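Local coordinates for putative uncharacterized protein (Mycobacterium avium, PDB 2Z6V), which is probably a sulfotransferase (STF9), transferring a sulfuryl group from a nucleotide donor such as PAPS to an acceptor that has not been identified, at residues K277-L282 against R306-Q311; I110-P115 against V254-L259; L288-V293 against E297-T302. All coordinates share one frame; numbering follows the deposited sequence.

Contact 1: K277-L282 against R306-Q311; sequences KATGSL and RLAMWQ. With PLM (palmitic acid), chain C.
Leu282 and Ala308 meet methyl to methyl, with CD2 of Leu282 4.2 Å from CB of Ala308, between two helices that run obliquely past each other. CG of Leu282 stands anti to its backbone N (chi1 179°), which carries the two methyls off helix 275-285 into the gap. Besides Ala308, CD2 also lies 3.8 Å from C4 of the bound palmitic acid, and CD1 also faces the fatty chain. One turn earlier, Thr279 sends its CG2 to Ala308, 4.3 Å from CB. Its hydroxyl is turned back along its own helix, where OG1 bonds to Pro275 O; the methyl and the backbone O of Thr279 both face Ala308 CB. The backbones come nearest here, at 6.4 Å between the CA atoms of Thr279 and Ala308, a pair with little side-chain bulk between them; the segment axes are 9.4 Å apart at an angle of 128°. In the sulfotransferase fold, helix 275-285 follows strand 267-272 of the central parallel sheet, and Ser281 OG on another side of it bonds to Arg116 in the loop after strand 109-113. The start of helix 275-285 probably corresponds to the 3'-phosphate site of PAPS-dependent relatives. Gln311, extended beyond CG, brings its amide beside Leu282 CD2 and the lipid head. NE2 is modelled 3.3 Å from O1 of palmitic acid as a hydrogen bond, and has a weak second bond to Asp205 OD2. OE1 sits too near the lipid chain, which leaves the amide-lipid placement doubtful, the NE2-O1 bond included.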
loop_
_atom_site.group_PDB
_atom_site.type_symbol
_atom_site.label_atom_id
_atom_site.label_comp_id
_atom_site.label_asym_id
_atom_site.label_seq_id
_atom_site.Cartn_x
_atom_site.Cartn_y
_atom_site.Cartn_z
ATOM N N LYS A 277 14.349 -0.697 13.582
ATOM C CA LYS A 277 13.947 0.663 13.270
ATOM C C LYS A 277 12.557 0.633 12.634
ATOM O O LYS A 277 11.628 1.302 13.094
ATOM C CB LYS A 277 14.950 1.276 12.294
ATOM C CG LYS A 277 15.187 2.771 12.448
ATOM C CD LYS A 277 13.960 3.600 12.142
ATOM C CE LYS A 277 14.281 5.091 12.215
ATOM N NZ LYS A 277 13.091 5.941 11.909
ATOM N N ALA A 278 12.415 -0.163 11.583
ATOM C CA ALA A 278 11.151 -0.273 10.879
ATOM C C ALA A 278 9.991 -0.654 11.793
ATOM O O ALA A 278 8.868 -0.210 11.581
ATOM C CB ALA A 278 11.277 -1.283 9.749
ATOM N N THR A 279 10.259 -1.464 12.810
ATOM C CA THR A 279 9.213 -1.899 13.730
ATOM C C THR A 279 8.680 -0.757 14.586
ATOM O O THR A 279 7.469 -0.601 14.757
ATOM C CB THR A 279 9.725 -3.023 14.650
ATOM O OG1 THR A 279 9.989 -4.192 13.863
ATOM C CG2 THR A 279 8.695 -3.359 15.723
ATOM N N GLY A 280 9.592 0.039 15.129
ATOM C CA GLY A 280 9.191 1.160 15.958
ATOM C C GLY A 280 8.519 2.221 15.111
ATOM O O GLY A 280 7.622 2.933 15.575
ATOM N N SER A 281 8.964 2.322 13.862
ATOM C CA SER A 281 8.406 3.285 12.930
ATOM C C SER A 281 6.982 2.861 12.587
ATOM O O SER A 281 6.114 3.710 12.369
ATOM C CB SER A 281 9.261 3.351 11.662
ATOM O OG SER A 281 8.757 4.314 10.755
ATOM N N LEU A 282 6.737 1.552 12.551
ATOM C CA LEU A 282 5.397 1.049 12.244
ATOM C C LEU A 282 4.433 1.463 13.344
ATOM O O LEU A 282 3.359 1.986 13.064
ATOM C CB LEU A 282 5.378 -0.483 12.103
ATOM C CG LEU A 282 3.978 -1.040 11.796
ATOM C CD1 LEU A 282 3.441 -0.385 10.533
ATOM C CD2 LEU A 282 4.018 -2.546 11.624
ATOM N N ARG A 306 3.540 -5.423 20.584
ATOM C CA ARG A 306 3.470 -6.847 20.290
ATOM C C ARG A 306 2.726 -7.118 18.990
ATOM O O ARG A 306 3.028 -8.093 18.298
ATOM C CB ARG A 306 2.825 -7.641 21.435
ATOM C CG ARG A 306 1.678 -6.951 22.120
ATOM C CD ARG A 306 2.196 -5.953 23.147
ATOM N NE ARG A 306 2.284 -6.511 24.498
ATOM C CZ ARG A 306 1.231 -6.846 25.244
ATOM N NH1 ARG A 306 -0.003 -6.685 24.778
ATOM N NH2 ARG A 306 1.414 -7.334 26.465
ATOM N N LEU A 307 1.759 -6.266 18.652
ATOM C CA LEU A 307 1.025 -6.446 17.404
ATOM C C LEU A 307 1.977 -6.127 16.249
ATOM O O LEU A 307 2.040 -6.862 15.262
ATOM C CB LEU A 307 -0.214 -5.536 17.346
ATOM C CG LEU A 307 -0.954 -5.429 15.991
ATOM C CD1 LEU A 307 -1.298 -6.812 15.428
ATOM C CD2 LEU A 307 -2.229 -4.593 16.170
ATOM N N ALA A 308 2.728 -5.038 16.381
ATOM C CA ALA A 308 3.675 -4.657 15.342
ATOM C C ALA A 308 4.685 -5.784 15.157
ATOM O O ALA A 308 5.066 -6.108 14.037
ATOM C CB ALA A 308 4.392 -3.364 15.723
ATOM N N MET A 309 5.113 -6.378 16.267
ATOM C CA MET A 309 6.078 -7.473 16.231
ATOM C C MET A 309 5.496 -8.675 15.498
ATOM O O MET A 309 6.161 -9.297 14.678
ATOM C CB MET A 309 6.458 -7.880 17.652
ATOM C CG MET A 309 7.375 -9.081 17.726
ATOM S SD MET A 309 7.582 -9.656 19.419
ATOM C CE MET A 309 8.647 -8.395 20.078
ATOM N N TRP A 310 4.246 -8.991 15.814
ATOM C CA TRP A 310 3.533 -10.105 15.206
ATOM C C TRP A 310 3.399 -9.875 13.697
ATOM O O TRP A 310 3.630 -10.782 12.894
ATOM C CB TRP A 310 2.154 -10.219 15.855
ATOM C CG TRP A 310 1.243 -11.238 15.250
ATOM C CD1 TRP A 310 1.135 -12.554 15.596
ATOM C CD2 TRP A 310 0.275 -11.015 14.217
ATOM N NE1 TRP A 310 0.152 -13.164 14.847
ATOM C CE2 TRP A 310 -0.390 -12.240 13.991
ATOM C CE3 TRP A 310 -0.099 -9.894 13.462
ATOM C CZ2 TRP A 310 -1.406 -12.378 13.042
ATOM C CZ3 TRP A 310 -1.112 -10.030 12.518
ATOM C CH2 TRP A 310 -1.753 -11.265 12.318
ATOM N N GLN A 311 3.030 -8.657 13.316
ATOM C CA GLN A 311 2.871 -8.320 11.913
ATOM C C GLN A 311 4.196 -8.365 11.158
ATOM O O GLN A 311 4.262 -8.861 10.029
ATOM C CB GLN A 311 2.241 -6.936 11.767
ATOM C CG GLN A 311 0.737 -6.939 11.898
ATOM C CD GLN A 311 0.137 -5.581 11.604
ATOM O OE1 GLN A 311 0.626 -4.858 10.748
ATOM N NE2 GLN A 311 -0.933 -5.239 12.299
HETATM C C1 PLM C . -2.341 -1.878 9.983
HETATM O O1 PLM C . -2.455 -2.687 10.929
HETATM O O2 PLM C . -3.281 -1.385 9.323
HETATM C C2 PLM C . -0.926 -1.445 9.588
HETATM C C3 PLM C . -0.003 -2.653 9.420
HETATM C C4 PLM C . 1.381 -2.263 8.897
HETATM C C5 PLM C . 1.300 -1.599 7.521
HETATM C C6 PLM C . 0.923 -0.120 7.623
HETATM C C7 PLM C . 0.542 0.427 6.247
HETATM C C8 PLM C . -0.828 -0.098 5.817
HETATM C C9 PLM C . -0.819 -0.435 4.325
HETATM C CA PLM C . -0.299 0.737 3.490
HETATM C CB PLM C . 0.178 0.270 2.112
HETATM C CC PLM C . 1.232 -0.827 2.271
HETATM C CD PLM C . 0.574 -2.179 2.557
HETATM C CE PLM C . 1.538 -3.165 3.222
HETATM C CF PLM C . 1.936 -2.657 4.610
HETATM C CG PLM C . 2.782 -3.680 5.369
#

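Contact 2: I110-P115 against V254-L259; sequences IVLGMP and VHIEAL. With PLM (palmitic acid), chain C.
The core strand leading into the loop that probably corresponds to the 5'-phosphate-binding loop of sulfotransferases is packed against the start of helix 256-262 by two aliphatic pairs, Ile110 with Leu259 and Leu112 with Ile256. Ile110 and Leu259 reach toward each other tip to tip, CD1 of the isoleucine lying 4.1 Å from CD2 of the leucine and almost as near its CD1. Leu112 and Ile256 meet at a slant, Leu112 CD2 4.1 Å from Ile256 CD1. Ile256 leaves its helix alongside the interface and only its CD1 end swings in. Strand 109-113 is the middle of five parallel strands, bonded through Ile110 and Leu112 to strand 267-272 and through Val111 to the 244-248 side. Gly113 adopts phi 138° and psi -152°, angles suited to glycine, before the chain turns into the loop. Pro115 in this turn rests its ring on the fatty chain, CB 3.7 Å from the terminal carbon CG of palmitic acid. Across the interface, His255 is the N-cap residue of the helix, and its O accepts from Leu259 N at 3.2 Å, while Tyr227 of helix 224-238 covers Leu259.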
loop_
_atom_site.group_PDB
_atom_site.type_symbol
_atom_site.label_atom_id
_atom_site.label_comp_id
_atom_site.label_asym_id
_atom_site.label_seq_id
_atom_site.Cartn_x
_atom_site.Cartn_y
_atom_site.Cartn_z
ATOM N N ILE A 110 7.498 -5.375 -9.001
ATOM C CA ILE A 110 6.807 -5.225 -7.721
ATOM C C ILE A 110 7.711 -5.116 -6.495
ATOM O O ILE A 110 8.532 -6.002 -6.242
ATOM C CB ILE A 110 5.841 -6.408 -7.485
ATOM C CG1 ILE A 110 4.915 -6.578 -8.691
ATOM C CG2 ILE A 110 5.020 -6.166 -6.228
ATOM C CD1 ILE A 110 3.885 -7.691 -8.535
ATOM N N VAL A 111 7.540 -4.044 -5.723
ATOM C CA VAL A 111 8.338 -3.819 -4.511
ATOM C C VAL A 111 7.583 -4.306 -3.268
ATOM O O VAL A 111 6.436 -3.929 -3.043
ATOM C CB VAL A 111 8.678 -2.315 -4.326
ATOM C CG1 VAL A 111 9.487 -2.115 -3.047
ATOM C CG2 VAL A 111 9.442 -1.800 -5.534
ATOM N N LEU A 112 8.236 -5.136 -2.463
ATOM C CA LEU A 112 7.609 -5.690 -1.269
ATOM C C LEU A 112 8.587 -5.739 -0.106
ATOM O O LEU A 112 9.762 -5.418 -0.260
ATOM C CB LEU A 112 7.095 -7.100 -1.574
ATOM C CG LEU A 112 8.136 -8.086 -2.131
ATOM C CD1 LEU A 112 8.956 -8.685 -0.990
ATOM C CD2 LEU A 112 7.435 -9.191 -2.907
ATOM N N GLY A 113 8.098 -6.150 1.057
ATOM C CA GLY A 113 8.952 -6.234 2.230
ATOM C C GLY A 113 8.242 -5.706 3.460
ATOM O O GLY A 113 7.017 -5.773 3.550
ATOM N N MET A 114 9.000 -5.184 4.415
ATOM C CA MET A 114 8.395 -4.637 5.624
ATOM C C MET A 114 7.954 -3.203 5.362
ATOM O O MET A 114 8.430 -2.548 4.428
ATOM C CB MET A 114 9.397 -4.580 6.777
ATOM C CG MET A 114 10.097 -5.867 7.141
ATOM S SD MET A 114 11.268 -5.579 8.504
ATOM C CE MET A 114 12.591 -4.692 7.634
ATOM N N PRO A 115 7.008 -2.702 6.172
ATOM C CA PRO A 115 6.586 -1.315 5.956
ATOM C C PRO A 115 7.669 -0.452 6.610
ATOM O O PRO A 115 8.449 -0.947 7.428
ATOM C CB PRO A 115 5.249 -1.243 6.690
ATOM C CG PRO A 115 5.428 -2.231 7.808
ATOM C CD PRO A 115 6.114 -3.390 7.124
ATOM N N VAL A 254 3.768 -10.532 2.707
ATOM C CA VAL A 254 2.928 -11.412 3.495
ATOM C C VAL A 254 2.117 -12.304 2.561
ATOM O O VAL A 254 2.097 -13.526 2.710
ATOM C CB VAL A 254 1.969 -10.591 4.377
ATOM C CG1 VAL A 254 1.067 -11.511 5.168
ATOM C CG2 VAL A 254 2.775 -9.684 5.307
ATOM N N HIS A 255 1.468 -11.686 1.584
ATOM C CA HIS A 255 0.636 -12.407 0.629
ATOM C C HIS A 255 1.401 -12.847 -0.621
ATOM O O HIS A 255 0.794 -13.053 -1.677
ATOM C CB HIS A 255 -0.539 -11.517 0.206
ATOM C CG HIS A 255 -1.216 -10.825 1.348
ATOM N ND1 HIS A 255 -1.734 -11.505 2.428
ATOM C CD2 HIS A 255 -1.444 -9.511 1.587
ATOM C CE1 HIS A 255 -2.251 -10.641 3.284
ATOM N NE2 HIS A 255 -2.088 -9.425 2.796
ATOM N N ILE A 256 2.716 -13.017 -0.510
ATOM C CA ILE A 256 3.517 -13.383 -1.678
ATOM C C ILE A 256 3.066 -14.636 -2.429
ATOM O O ILE A 256 3.259 -14.738 -3.644
ATOM C CB ILE A 256 5.016 -13.504 -1.318
ATOM C CG1 ILE A 256 5.839 -13.603 -2.607
ATOM C CG2 ILE A 256 5.242 -14.688 -0.395
ATOM C CD1 ILE A 256 7.298 -13.259 -2.429
ATOM N N GLU A 257 2.451 -15.579 -1.723
ATOM C CA GLU A 257 1.974 -16.794 -2.371
ATOM C C GLU A 257 0.813 -16.535 -3.341
ATOM O O GLU A 257 0.777 -17.098 -4.437
ATOM C CB GLU A 257 1.559 -17.836 -1.329
ATOM C CG GLU A 257 2.722 -18.474 -0.558
ATOM C CD GLU A 257 3.910 -18.845 -1.450
ATOM O OE1 GLU A 257 3.695 -19.110 -2.654
ATOM O OE2 GLU A 257 5.056 -18.880 -0.946
ATOM N N ALA A 258 -0.135 -15.690 -2.948
ATOM C CA ALA A 258 -1.271 -15.391 -3.817
ATOM C C ALA A 258 -0.816 -14.514 -4.986
ATOM O O ALA A 258 -1.314 -14.644 -6.109
ATOM C CB ALA A 258 -2.373 -14.693 -3.027
ATOM N N LEU A 259 0.129 -13.616 -4.707
ATOM C CA LEU A 259 0.678 -12.734 -5.729
ATOM C C LEU A 259 1.266 -13.599 -6.856
ATOM O O LEU A 259 0.890 -13.455 -8.022
ATOM C CB LEU A 259 1.761 -11.843 -5.100
ATOM C CG LEU A 259 2.484 -10.779 -5.936
ATOM C CD1 LEU A 259 3.291 -9.884 -5.016
ATOM C CD2 LEU A 259 3.396 -11.419 -6.956
HETATM C C1 PLM C . -2.341 -1.878 9.983
HETATM O O1 PLM C . -2.455 -2.687 10.929
HETATM O O2 PLM C . -3.281 -1.385 9.323
HETATM C C2 PLM C . -0.926 -1.445 9.588
HETATM C C3 PLM C . -0.003 -2.653 9.420
HETATM C C4 PLM C . 1.381 -2.263 8.897
HETATM C C5 PLM C . 1.300 -1.599 7.521
HETATM C C6 PLM C . 0.923 -0.120 7.623
HETATM C C7 PLM C . 0.542 0.427 6.247
HETATM C C8 PLM C . -0.828 -0.098 5.817
HETATM C C9 PLM C . -0.819 -0.435 4.325
HETATM C CA PLM C . -0.299 0.737 3.490
HETATM C CB PLM C . 0.178 0.270 2.112
HETATM C CC PLM C . 1.232 -0.827 2.271
HETATM C CD PLM C . 0.574 -2.179 2.557
HETATM C CE PLM C . 1.538 -3.165 3.222
HETATM C CF PLM C . 1.936 -2.657 4.610
HETATM C CG PLM C . 2.782 -3.680 5.369
#

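Contact 3: L288-V293 against E297-T302; sequences LPQSLV and ELLDQT
Gln290 packs against Leu299 and Gln301 in a short-range, partly buried contact between a helix and the connection leading into the next helix, at the periphery of the sulfotransferase fold, where helix 287-293 is joined by a brief link to the long helix 301-326. The chain doubles back so that Gln290 and Leu299 are nearest in backbone, their CA atoms 8.7 Å apart. Gln290 is the buried member and supplies one entire side of the interface. A chi1 of -77° and an extended chain carry its side chain across the gap, with the aliphatic part lying over the leucine. CD1 of Leu299 is the branch that touches, 3.8 Å from Gln290 CB and 3.7 Å from Gln290 CG, the two side chains lying askew to one another.

Beyond this apolar part, the amides of Gln290 and Gln301 approach from opposite directions with their planes nearly parallel, 24° apart. Gln301 folds at its second torsion to bring its amide round to the meeting point, and also touches Tyr388. The two OE1 atoms, of Gln290 and of Gln301, are modelled 3.0 Å apart, but the orientation of either amide is doubtful, and the pair is left unassigned.

Each segment is steadied by a bond of its own. On the helix 287-293 side, Ser291 OG returns to its own helix and donates to Leu288 O at 2.8 Å, while Leu292 and Val293 rest on Arg75 of helix 70-96. On the other, Asp300 is the N-cap of helix 301-326: Thr302 N donates to Asp300 OD1 at 3.1 Å, reaching that oxygen from above the carboxylate plane, 65° out of it.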
loop_
_atom_site.group_PDB
_atom_site.type_symbol
_atom_site.label_atom_id
_atom_site.label_comp_id
_atom_site.label_asym_id
_atom_site.label_seq_id
_atom_site.Cartn_x
_atom_site.Cartn_y
_atom_site.Cartn_z
ATOM N N LEU A 288 -1.413 8.158 13.838
ATOM C CA LEU A 288 -2.277 9.038 13.062
ATOM C C LEU A 288 -3.701 8.485 12.875
ATOM O O LEU A 288 -4.670 9.139 13.263
ATOM C CB LEU A 288 -1.625 9.364 11.713
ATOM C CG LEU A 288 -2.416 10.268 10.758
ATOM C CD1 LEU A 288 -3.063 11.430 11.511
ATOM C CD2 LEU A 288 -1.479 10.784 9.676
ATOM N N PRO A 289 -3.857 7.280 12.288
ATOM C CA PRO A 289 -5.239 6.803 12.143
ATOM C C PRO A 289 -5.939 6.528 13.477
ATOM O O PRO A 289 -7.163 6.621 13.570
ATOM C CB PRO A 289 -5.097 5.555 11.257
ATOM C CG PRO A 289 -3.710 5.103 11.489
ATOM C CD PRO A 289 -2.923 6.399 11.567
ATOM N N GLN A 290 -5.166 6.193 14.505
ATOM C CA GLN A 290 -5.740 5.949 15.827
ATOM C C GLN A 290 -6.348 7.251 16.326
ATOM O O GLN A 290 -7.451 7.264 16.863
ATOM C CB GLN A 290 -4.664 5.507 16.821
ATOM C CG GLN A 290 -4.209 4.062 16.703
ATOM C CD GLN A 290 -2.909 3.807 17.457
ATOM O OE1 GLN A 290 -2.593 4.505 18.424
ATOM N NE2 GLN A 290 -2.154 2.801 17.026
ATOM N N SER A 291 -5.626 8.348 16.127
ATOM C CA SER A 291 -6.083 9.656 16.578
ATOM C C SER A 291 -7.212 10.231 15.740
ATOM O O SER A 291 -7.926 11.126 16.197
ATOM C CB SER A 291 -4.918 10.653 16.606
ATOM O OG SER A 291 -4.479 10.986 15.303
ATOM N N LEU A 292 -7.383 9.723 14.524
ATOM C CA LEU A 292 -8.440 10.227 13.655
ATOM C C LEU A 292 -9.813 9.635 13.922
ATOM O O LEU A 292 -10.823 10.284 13.658
ATOM C CB LEU A 292 -8.095 9.993 12.181
ATOM C CG LEU A 292 -6.940 10.788 11.564
ATOM C CD1 LEU A 292 -6.810 10.418 10.093
ATOM C CD2 LEU A 292 -7.183 12.289 11.716
ATOM N N VAL A 293 -9.867 8.414 14.446
ATOM C CA VAL A 293 -11.162 7.779 14.675
ATOM C C VAL A 293 -11.351 7.070 16.010
ATOM O O VAL A 293 -12.427 6.531 16.269
ATOM C CB VAL A 293 -11.468 6.754 13.548
ATOM C CG1 VAL A 293 -11.255 7.401 12.184
ATOM C CG2 VAL A 293 -10.587 5.520 13.698
ATOM N N GLU A 297 -7.216 7.379 24.627
ATOM C CA GLU A 297 -6.948 7.049 26.026
ATOM C C GLU A 297 -7.321 5.606 26.351
ATOM O O GLU A 297 -6.878 5.054 27.352
ATOM C CB GLU A 297 -7.688 7.993 26.974
ATOM C CG GLU A 297 -9.187 8.048 26.777
ATOM C CD GLU A 297 -9.592 9.144 25.817
ATOM O OE1 GLU A 297 -9.201 10.312 26.063
ATOM O OE2 GLU A 297 -10.299 8.842 24.830
ATOM N N LEU A 298 -8.132 4.992 25.502
ATOM C CA LEU A 298 -8.529 3.612 25.723
ATOM C C LEU A 298 -7.505 2.657 25.103
ATOM O O LEU A 298 -7.602 1.440 25.250
ATOM C CB LEU A 298 -9.915 3.372 25.124
ATOM C CG LEU A 298 -11.049 4.208 25.727
ATOM C CD1 LEU A 298 -12.351 3.906 25.009
ATOM C CD2 LEU A 298 -11.187 3.893 27.211
ATOM N N LEU A 299 -6.514 3.220 24.418
ATOM C CA LEU A 299 -5.478 2.424 23.771
ATOM C C LEU A 299 -4.242 2.233 24.639
ATOM O O LEU A 299 -3.878 3.111 25.418
ATOM C CB LEU A 299 -5.050 3.082 22.460
ATOM C CG LEU A 299 -6.082 3.201 21.344
ATOM C CD1 LEU A 299 -5.442 3.914 20.173
ATOM C CD2 LEU A 299 -6.569 1.821 20.926
ATOM N N ASP A 300 -3.601 1.080 24.492
ATOM C CA ASP A 300 -2.388 0.770 25.230
ATOM C C ASP A 300 -1.255 0.641 24.210
ATOM O O ASP A 300 -1.198 -0.335 23.454
ATOM C CB ASP A 300 -2.572 -0.535 26.018
ATOM C CG ASP A 300 -1.285 -1.010 26.689
ATOM O OD1 ASP A 300 -0.369 -0.181 26.894
ATOM O OD2 ASP A 300 -1.197 -2.214 27.019
ATOM N N GLN A 301 -0.367 1.635 24.185
ATOM C CA GLN A 301 0.757 1.659 23.246
ATOM C C GLN A 301 1.769 0.546 23.467
ATOM O O GLN A 301 2.531 0.196 22.562
ATOM C CB GLN A 301 1.469 3.017 23.294
ATOM C CG GLN A 301 0.624 4.166 22.760
ATOM C CD GLN A 301 0.242 3.992 21.296
ATOM O OE1 GLN A 301 -0.712 4.607 20.818
ATOM N NE2 GLN A 301 0.991 3.163 20.578
ATOM N N THR A 302 1.784 -0.008 24.672
ATOM C CA THR A 302 2.705 -1.091 24.976
ATOM C C THR A 302 2.188 -2.342 24.283
ATOM O O THR A 302 2.964 -3.202 23.869
ATOM C CB THR A 302 2.791 -1.343 26.487
ATOM O OG1 THR A 302 3.230 -0.147 27.146
ATOM C CG2 THR A 302 3.768 -2.471 26.778
#

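How the contacts relate
Contacts 1 and 2 are buried, contact 2 wholly aliphatic across its interface and contact 1 mostly apolar, and both border the palmitic acid: contact 1 supplies a polar partner for its carboxylate end, contact 2 a proline ring against the alkyl chain, including its end carbon. They also touch each other, Ala278 CB lying 3.7 Å from Pro115 O, so that helix 275-285 leans on the loop after strand 109-113. Contact 3 is more peripheral and mixes a leucine with two amides. It shares helix 301-326 with contact 1, using that helix's beginning where contact 1 uses a later turn, and its other helix, 287-293, directly follows 275-285. Contacts 2 and 3 stay apart, their nearest atoms about 12 Å from each other.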